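Local coordinates for KLLA0C04147p (Kluyveromyces lactis, PDB 5H2D), which binds ergosterol in its C-terminal oxysterol-binding (ORD) domain, the part crystallised here, and probably transfers sterols as other members of the OSBP family do, at residues E199-K204 against I228-T233; S44-L49 against V211-G216. All coordinates share one frame; numbering follows the deposited sequence.

Interaction 1 of 2, residues E199-K204 against I228-T233; sequences ELYTYK and IVNHNT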
loop_
_atom_site.group_PDB
_atom_site.type_symbol
_atom_site.label_atom_id
_atom_site.label_comp_id
_atom_site.label_asym_id
_atom_site.label_seq_id
_atom_site.Cartn_x
_atom_site.Cartn_y
_atom_site.Cartn_z
ATOM N N GLU A 199 -20.828 2.776 2.984
ATOM C CA GLU A 199 -20.245 3.845 3.784
ATOM C C GLU A 199 -18.798 4.093 3.372
ATOM O O GLU A 199 -18.099 3.179 2.929
ATOM C CB GLU A 199 -20.308 3.514 5.287
ATOM C CG GLU A 199 -19.568 2.245 5.649
ATOM C CD GLU A 199 -19.815 1.800 7.068
ATOM O OE1 GLU A 199 -19.148 0.840 7.507
ATOM O OE2 GLU A 199 -20.693 2.399 7.728
ATOM N N LEU A 200 -18.358 5.337 3.537
ATOM C CA LEU A 200 -17.028 5.776 3.124
ATOM C C LEU A 200 -16.200 6.194 4.328
ATOM O O LEU A 200 -16.606 7.080 5.085
ATOM C CB LEU A 200 -17.118 6.953 2.153
ATOM C CG LEU A 200 -15.785 7.613 1.789
ATOM C CD1 LEU A 200 -14.916 6.631 1.003
ATOM C CD2 LEU A 200 -16.007 8.896 0.996
ATOM N N TYR A 201 -15.015 5.596 4.468
ATOM C CA TYR A 201 -14.008 6.029 5.426
ATOM C C TYR A 201 -12.876 6.719 4.673
ATOM O O TYR A 201 -12.505 6.285 3.580
ATOM C CB TYR A 201 -13.446 4.837 6.203
ATOM C CG TYR A 201 -14.461 4.012 6.970
ATOM C CD1 TYR A 201 -15.207 3.010 6.347
ATOM C CD2 TYR A 201 -14.639 4.211 8.330
ATOM C CE1 TYR A 201 -16.116 2.250 7.067
ATOM C CE2 TYR A 201 -15.549 3.467 9.050
ATOM C CZ TYR A 201 -16.282 2.487 8.419
ATOM O OH TYR A 201 -17.187 1.738 9.153
ATOM N N THR A 202 -12.327 7.793 5.237
ATOM C CA THR A 202 -11.130 8.406 4.662
ATOM C C THR A 202 -10.088 8.675 5.742
ATOM O O THR A 202 -10.422 8.874 6.917
ATOM C CB THR A 202 -11.434 9.721 3.915
ATOM O OG1 THR A 202 -12.033 10.661 4.818
ATOM C CG2 THR A 202 -12.373 9.488 2.738
ATOM N N TYR A 203 -8.818 8.685 5.330
ATOM C CA TYR A 203 -7.694 8.925 6.236
ATOM C C TYR A 203 -6.437 9.157 5.414
ATOM O O TYR A 203 -6.407 8.912 4.203
ATOM C CB TYR A 203 -7.487 7.756 7.196
ATOM C CG TYR A 203 -6.936 6.525 6.529
ATOM C CD1 TYR A 203 -7.750 5.690 5.777
ATOM C CD2 TYR A 203 -5.587 6.209 6.653
ATOM C CE1 TYR A 203 -7.220 4.550 5.158
ATOM C CE2 TYR A 203 -5.060 5.100 6.055
ATOM C CZ TYR A 203 -5.866 4.280 5.311
ATOM O OH TYR A 203 -5.288 3.170 4.736
ATOM N N LYS A 204 -5.388 9.646 6.089
ATOM C CA LYS A 204 -4.043 9.717 5.533
ATOM C C LYS A 204 -3.100 8.827 6.329
ATOM O O LYS A 204 -3.251 8.651 7.542
ATOM C CB LYS A 204 -3.505 11.152 5.522
ATOM C CG LYS A 204 -4.305 12.063 4.626
ATOM C CD LYS A 204 -3.669 13.420 4.493
ATOM C CE LYS A 204 -4.340 14.201 3.380
ATOM N NZ LYS A 204 -3.589 15.452 3.055
ATOM N N ILE A 228 -9.279 8.627 11.121
ATOM C CA ILE A 228 -10.189 7.998 10.173
ATOM C C ILE A 228 -11.593 8.486 10.489
ATOM O O ILE A 228 -12.023 8.442 11.650
ATOM C CB ILE A 228 -10.118 6.466 10.258
ATOM C CG1 ILE A 228 -8.670 5.990 10.123
ATOM C CG2 ILE A 228 -11.036 5.834 9.226
ATOM C CD1 ILE A 228 -8.539 4.530 10.415
ATOM N N VAL A 229 -12.310 8.935 9.466
ATOM C CA VAL A 229 -13.677 9.408 9.653
ATOM C C VAL A 229 -14.614 8.596 8.775
ATOM O O VAL A 229 -14.315 8.316 7.606
ATOM C CB VAL A 229 -13.800 10.919 9.365
ATOM C CG1 VAL A 229 -12.956 11.701 10.355
ATOM C CG2 VAL A 229 -13.369 11.250 7.962
ATOM N N ASN A 230 -15.747 8.195 9.350
ATOM C CA ASN A 230 -16.822 7.575 8.590
ATOM C C ASN A 230 -17.761 8.690 8.157
ATOM O O ASN A 230 -18.459 9.275 8.992
ATOM C CB ASN A 230 -17.553 6.526 9.420
ATOM C CG ASN A 230 -18.673 5.851 8.652
ATOM O OD1 ASN A 230 -19.350 6.479 7.832
ATOM N ND2 ASN A 230 -18.867 4.567 8.900
ATOM N N HIS A 231 -17.767 8.999 6.861
ATOM C CA HIS A 231 -18.526 10.151 6.393
ATOM C C HIS A 231 -20.025 9.932 6.469
ATOM O O HIS A 231 -20.784 10.900 6.349
ATOM C CB HIS A 231 -18.125 10.500 4.964
ATOM C CG HIS A 231 -16.730 11.022 4.851
ATOM N ND1 HIS A 231 -16.432 12.368 4.848
ATOM C CD2 HIS A 231 -15.545 10.373 4.756
ATOM C CE1 HIS A 231 -15.124 12.527 4.744
ATOM N NE2 HIS A 231 -14.564 11.331 4.686
ATOM N N ASN A 232 -20.464 8.699 6.673
ATOM C CA ASN A 232 -21.884 8.406 6.689
ATOM C C ASN A 232 -22.484 8.401 8.089
ATOM O O ASN A 232 -23.663 8.747 8.231
ATOM C CB ASN A 232 -22.144 7.064 5.997
ATOM C CG ASN A 232 -21.842 7.108 4.501
ATOM O OD1 ASN A 232 -20.679 7.110 4.080
ATOM N ND2 ASN A 232 -22.891 7.136 3.691
ATOM N N THR A 233 -21.718 8.079 9.136
ATOM C CA THR A 233 -22.380 7.798 10.423
ATOM C C THR A 233 -22.463 8.878 11.545
ATOM O O THR A 233 -23.512 8.954 12.184
ATOM C CB THR A 233 -21.799 6.508 11.061
ATOM O OG1 THR A 233 -20.368 6.554 11.099
ATOM C CG2 THR A 233 -22.265 5.283 10.276
HETATM O O HOH W 1 -17.987 3.778 11.483
#

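Interaction 2 of 2, residues S44-L49 against V211-G216; sequences SLWSVL and VGILLG. With SO4 (sulfate ion), chain C.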
loop_
_atom_site.group_PDB
_atom_site.type_symbol
_atom_site.label_atom_id
_atom_site.label_comp_id
_atom_site.label_asym_id
_atom_site.label_seq_id
_atom_site.Cartn_x
_atom_site.Cartn_y
_atom_site.Cartn_z
ATOM N N SER A 44 27.947 0.960 4.527
ATOM C CA SER A 44 27.373 1.813 5.558
ATOM C C SER A 44 26.462 2.873 4.933
ATOM O O SER A 44 26.850 3.550 3.978
ATOM C CB SER A 44 28.501 2.462 6.367
ATOM O OG SER A 44 28.271 3.829 6.634
ATOM N N LEU A 45 25.238 3.004 5.457
ATOM C CA LEU A 45 24.302 3.978 4.893
ATOM C C LEU A 45 24.820 5.401 5.056
ATOM O O LEU A 45 24.714 6.221 4.134
ATOM C CB LEU A 45 22.924 3.833 5.553
ATOM C CG LEU A 45 21.817 4.727 4.975
ATOM C CD1 LEU A 45 21.733 4.555 3.466
ATOM C CD2 LEU A 45 20.458 4.406 5.623
ATOM N N TRP A 46 25.372 5.715 6.227
ATOM C CA TRP A 46 25.964 7.033 6.419
ATOM C C TRP A 46 27.038 7.324 5.373
ATOM O O TRP A 46 27.080 8.429 4.819
ATOM C CB TRP A 46 26.528 7.148 7.834
ATOM C CG TRP A 46 27.291 8.422 8.016
ATOM C CD1 TRP A 46 28.648 8.558 8.124
ATOM C CD2 TRP A 46 26.747 9.741 8.050
ATOM N NE1 TRP A 46 28.975 9.887 8.255
ATOM C CE2 TRP A 46 27.827 10.632 8.211
ATOM C CE3 TRP A 46 25.452 10.258 7.975
ATOM C CZ2 TRP A 46 27.650 12.013 8.288
ATOM C CZ3 TRP A 46 25.278 11.625 8.054
ATOM C CH2 TRP A 46 26.371 12.486 8.217
ATOM N N SER A 47 27.914 6.352 5.078
ATOM C CA SER A 47 28.982 6.597 4.109
ATOM C C SER A 47 28.424 7.019 2.761
ATOM O O SER A 47 29.077 7.774 2.025
ATOM C CB SER A 47 29.875 5.357 3.949
ATOM O OG SER A 47 29.319 4.378 3.082
ATOM N N VAL A 48 27.213 6.556 2.438
ATOM C CA VAL A 48 26.563 6.884 1.177
ATOM C C VAL A 48 25.876 8.238 1.269
ATOM O O VAL A 48 26.044 9.104 0.400
ATOM C CB VAL A 48 25.558 5.770 0.812
ATOM C CG1 VAL A 48 24.723 6.172 -0.397
ATOM C CG2 VAL A 48 26.274 4.450 0.561
ATOM N N LEU A 49 25.108 8.452 2.337
ATOM C CA LEU A 49 24.245 9.623 2.417
ATOM C C LEU A 49 24.971 10.887 2.857
ATOM O O LEU A 49 24.426 11.976 2.670
ATOM C CB LEU A 49 23.075 9.367 3.367
ATOM C CG LEU A 49 22.091 8.243 3.000
ATOM C CD1 LEU A 49 20.996 8.145 4.049
ATOM C CD2 LEU A 49 21.496 8.475 1.613
ATOM N N VAL A 211 15.924 5.978 10.902
ATOM C CA VAL A 211 16.768 6.506 11.971
ATOM C C VAL A 211 17.883 5.506 12.262
ATOM O O VAL A 211 17.987 4.466 11.608
ATOM C CB VAL A 211 15.947 6.817 13.237
ATOM C CG1 VAL A 211 14.943 7.925 12.961
ATOM C CG2 VAL A 211 15.234 5.581 13.741
ATOM N N GLY A 212 18.738 5.819 13.238
ATOM C CA GLY A 212 19.884 4.969 13.496
ATOM C C GLY A 212 20.986 5.062 12.467
ATOM O O GLY A 212 21.881 4.215 12.459
ATOM N N ILE A 213 20.939 6.059 11.583
ATOM C CA ILE A 213 21.897 6.140 10.486
ATOM C C ILE A 213 23.279 6.506 11.015
ATOM O O ILE A 213 24.287 5.874 10.668
ATOM C CB ILE A 213 21.398 7.148 9.433
ATOM C CG1 ILE A 213 19.998 6.738 8.950
ATOM C CG2 ILE A 213 22.383 7.264 8.276
ATOM C CD1 ILE A 213 19.361 7.724 7.973
ATOM N N LEU A 214 23.346 7.527 11.873
ATOM C CA LEU A 214 24.619 7.918 12.470
ATOM C C LEU A 214 25.148 6.838 13.402
ATOM O O LEU A 214 26.365 6.632 13.488
ATOM C CB LEU A 214 24.460 9.233 13.227
ATOM C CG LEU A 214 23.893 10.384 12.406
ATOM C CD1 LEU A 214 23.797 11.644 13.259
ATOM C CD2 LEU A 214 24.743 10.598 11.162
ATOM N N LEU A 215 24.251 6.156 14.124
ATOM C CA LEU A 215 24.624 5.059 15.010
ATOM C C LEU A 215 25.144 3.837 14.268
ATOM O O LEU A 215 25.718 2.950 14.906
ATOM C CB LEU A 215 23.423 4.657 15.873
ATOM C CG LEU A 215 23.002 5.658 16.943
ATOM C CD1 LEU A 215 21.748 5.178 17.659
ATOM C CD2 LEU A 215 24.141 5.858 17.925
ATOM N N GLY A 216 24.966 3.761 12.949
ATOM C CA GLY A 216 25.396 2.600 12.204
ATOM C C GLY A 216 24.435 1.432 12.236
ATOM O O GLY A 216 24.828 0.308 11.903
HETATM S S SO4 C . 20.796 8.388 15.060
HETATM O O1 SO4 C . 21.661 7.366 14.487
HETATM O O2 SO4 C . 19.474 7.813 15.355
HETATM O O3 SO4 C . 21.406 8.893 16.292
HETATM O O4 SO4 C . 20.687 9.505 14.125
HETATM O O HOH W 2 24.933 4.184 8.688
#

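Interaction 1 of 2, residues E199-K204 against I228-T233
The side chains of N230 and E199 cross at about a right angle between two antiparallel strands, carboxylate and amide planes 87° apart. ND2 of N230 donates to OE2 of E199 at 3.1 Å, from above the carboxylate plane. OH of Y201 donates to OE1 of E199 at 2.7 Å, so Y201 and N230 each hold one carboxylate oxygen. With CG anti to its backbone N (chi1 -179°), N230 also sets that carbon over one face of the Y201 ring, and a water joins ND2 to the Y201 hydroxyl. OD1 of N230 accepts from the backbone N of N232 at 2.7 Å, an Asx turn that suits asparagine where the strand gives out. An alanine here would probably leave OE2 of E199 without this donor and the turn without its acceptor. On the face of T202 and V229, OG1 of T202 meets NE2 of H231 at the imidazole edge, a 2.6 Å hydrogen bond. OD1 of N232 accepts from N of L200 at 3.0 Å. CG1 of I228 lies 3.6 Å from CB of Y203. Strand 199-203 runs between strands 178-190 and 219-230; helix 95-108 packs on Y201, Y203 and I228, and its R98 forms a salt bridge with E199.

Interaction 2 of 2, residues S44-L49 against V211-G216
W46 and I213 bring their CA atoms to 5.8 Å where the start of helix 45-49 faces a type I turn running from I213 to G216. One water spans the gap between the two backbones, accepting from N of W46 at 2.9 Å and donating to O of I213 at 2.7 Å; an amide in the first turn of a helix has no backbone acceptor one turn earlier in that helix, so it can be used this way. S44 caps the same end, its OG accepting from the N-H of S47, a role that a short hydroxyl side chain fills well.

The branched side chain of I213 serves three neighbours. Its CG1 touches CD2 of L45 at 4.1 Å, its CD1 approaches CD1 of L49 at 4.3 Å, and its CG2 stands at the edge of the W46 indole. F173 of strand 161-173 packs on I213, W46 and L49 as well. The family fold is an incomplete beta barrel around the sterol. L45 also touches the bound ergosterol, and the sequence around it is consistent with the N-terminal lid that closes over the sterol tunnel in oxysterol-binding proteins; I213 would then belong to the barrel side of that closure.

L214 meets the tryptophan differently. Its CD2 sits over one face of the indole, a CH-pi contact 3.6 Å from the centroid of the six-membered ring of W46 and 26° off the normal, displaced toward the rim. The fit is close, with CD2 of L214 only 3.3 Å from CE3 of W46. At G212 the positive phi by itself favours glycine, whereas at G216 a CB would also be jammed against the carbonyl O of L215. The backbone N-H groups of G212 and L215 hold a sulfate ion, probably from the crystallisation liquor, which R244 also binds.

Overall arrangement
From the N terminus, the chain first passes through 44-49, whose partner 211-216 follows after 161 intervening residues, so interaction 2 closes a very long loop that takes in several helices and strands. Before that loop is complete the chain reaches 199-204, whose partner 228-233 comes after 211-216. Interaction 1 therefore closes a short loop of 23 residues made of strands and turns, and the two contacts cross instead of nesting. Interaction 1 joins strands 199-203 and 219-230 beside helix 95-108; interaction 2 ties the short helix 45-49 to the turn between strands 207-211 and 219-230. Their centres lie about 39 Å apart.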